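Local coordinates for protein pyocin S8 (Pseudomonas aeruginosa, PDB 6W0V) that is a bacteriocin whose nuclease domain, the part described here, carries an H-N-H motif and probably acts as an endonuclease on DNA, at residues S31-A34 with D35-G39. The protein carries 1 engineered substitution. Sequence-based numbering, arbitrary orientation.
Sequences SQIA and DQLRG
Ala34 and Arg38 meet one turn apart at the C-terminal end of the short helix 31-37. Arg38 runs back over the turn: its CG is anti to the backbone N (chi1 177°) and the chain bends at chi3, so that NH1 comes 3.8 Å from Ala34 CB and one guanidinium face lies over Ala34 O. The guanidinium edge turns to Asp35, where Arg38 NH2 forms a salt bridge with Asp35 OD1 at 2.8 Å; the bond is nearly straight and lies in the guanidinium plane, meeting the carboxylate on its anti side. The other oxygen, Asp35 OD2, accepts at 2.6 Å from a water that also donates to Ser31 OG, so the two carboxylate oxygens have different partners. Ile33 and Leu37 run alongside each other in the same direction, Ile33 CG2 3.9 Å from Leu37 CD1; Leu37 continues onto Phe48 and Phe52 of helix 45-57, and Ile33 onto Leu62. The backbone bonds change from i to i+4 (Asp35 N to Ser31 O) to i to i+3 (Gln36 N to Ile33 O, 2.8 Å), and Ala34 O takes one of each, from Leu37 N and, at 2.7 Å, Arg38 N. Arg38 NH1 also bonds Gly8 O, linking the turn to the N-terminal segment. Such mixed bonding marks the end of this short amphipathic helix, whose Ile33, Ala34 and Leu37 are buried, in a colicin/pyocin-type DNase domain.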
loop_
_atom_site.group_PDB
_atom_site.type_symbol
_atom_site.label_atom_id
_atom_site.label_comp_id
_atom_site.label_asym_id
_atom_site.label_seq_id
_atom_site.Cartn_x
_atom_site.Cartn_y
_atom_site.Cartn_z
ATOM N N SER A 31 13.576 -13.523 1.814
ATOM C CA SER A 31 14.624 -13.856 2.802
ATOM C C SER A 31 15.367 -12.588 3.233
ATOM O O SER A 31 15.663 -12.469 4.427
ATOM C CB SER A 31 15.540 -14.906 2.268
ATOM O OG SER A 31 16.108 -14.511 1.039
ATOM N N GLN A 32 15.627 -11.647 2.319
ATOM C CA GLN A 32 16.400 -10.424 2.661
ATOM C C GLN A 32 15.554 -9.539 3.581
ATOM O O GLN A 32 16.136 -8.743 4.330
ATOM C CB GLN A 32 16.843 -9.663 1.414
ATOM C CG GLN A 32 15.703 -9.038 0.632
ATOM C CD GLN A 32 15.182 -9.932 -0.462
ATOM O OE1 GLN A 32 15.047 -11.140 -0.296
ATOM N NE2 GLN A 32 14.881 -9.331 -1.602
ATOM N N ILE A 33 14.230 -9.656 3.507
ATOM C CA ILE A 33 13.302 -8.925 4.412
ATOM C C ILE A 33 13.288 -9.664 5.749
ATOM O O ILE A 33 13.439 -9.007 6.780
ATOM C CB ILE A 33 11.908 -8.790 3.780
ATOM C CG1 ILE A 33 11.982 -7.979 2.486
ATOM C CG2 ILE A 33 10.918 -8.179 4.757
ATOM C CD1 ILE A 33 12.677 -6.652 2.657
ATOM N N ALA A 34 13.154 -10.988 5.718
ATOM C CA ALA A 34 13.294 -11.815 6.934
ATOM C C ALA A 34 14.586 -11.389 7.633
ATOM O O ALA A 34 14.568 -11.187 8.849
ATOM C CB ALA A 34 13.288 -13.279 6.598
ATOM N N ASP A 35 15.656 -11.179 6.869
ATOM C CA ASP A 35 16.980 -10.801 7.423
ATOM C C ASP A 35 16.873 -9.533 8.268
ATOM O O ASP A 35 17.658 -9.395 9.204
ATOM C CB ASP A 35 18.013 -10.610 6.318
ATOM C CG ASP A 35 18.412 -11.906 5.640
ATOM O OD1 ASP A 35 18.177 -12.976 6.227
ATOM O OD2 ASP A 35 18.951 -11.833 4.535
ATOM N N GLN A 36 15.957 -8.631 7.928
ATOM C CA GLN A 36 15.836 -7.309 8.588
ATOM C C GLN A 36 14.905 -7.391 9.790
ATOM O O GLN A 36 14.790 -6.396 10.509
ATOM C CB GLN A 36 15.293 -6.274 7.604
ATOM C CG GLN A 36 16.181 -6.078 6.386
ATOM C CD GLN A 36 17.608 -5.827 6.802
ATOM O OE1 GLN A 36 17.871 -5.135 7.784
ATOM N NE2 GLN A 36 18.543 -6.411 6.073
ATOM N N LEU A 37 14.253 -8.532 9.996
ATOM C CA LEU A 37 13.207 -8.637 11.037
ATOM C C LEU A 37 13.592 -9.720 12.020
ATOM O O LEU A 37 13.401 -9.504 13.215
ATOM C CB LEU A 37 11.875 -8.960 10.372
ATOM C CG LEU A 37 11.426 -7.934 9.341
ATOM C CD1 LEU A 37 10.260 -8.480 8.545
ATOM C CD2 LEU A 37 11.072 -6.617 10.012
ATOM N N ARG A 38 14.104 -10.826 11.497
ATOM C CA ARG A 38 14.401 -12.020 12.301
ATOM C C ARG A 38 15.254 -11.617 13.499
ATOM O O ARG A 38 16.274 -10.938 13.333
ATOM C CB ARG A 38 15.119 -13.059 11.450
ATOM C CG ARG A 38 15.520 -14.278 12.258
ATOM C CD ARG A 38 16.218 -15.297 11.410
ATOM N NE ARG A 38 17.314 -14.693 10.673
ATOM C CZ ARG A 38 17.275 -14.331 9.397
ATOM N NH1 ARG A 38 16.167 -14.470 8.687
ATOM N NH2 ARG A 38 18.355 -13.802 8.849
ATOM N N GLY A 39 14.838 -12.062 14.680
ATOM C CA GLY A 39 15.619 -11.878 15.911
ATOM C C GLY A 39 15.394 -10.519 16.538
ATOM O O GLY A 39 15.897 -10.275 17.664
HETATM O O HOH W 1 18.359 -13.455 2.547
#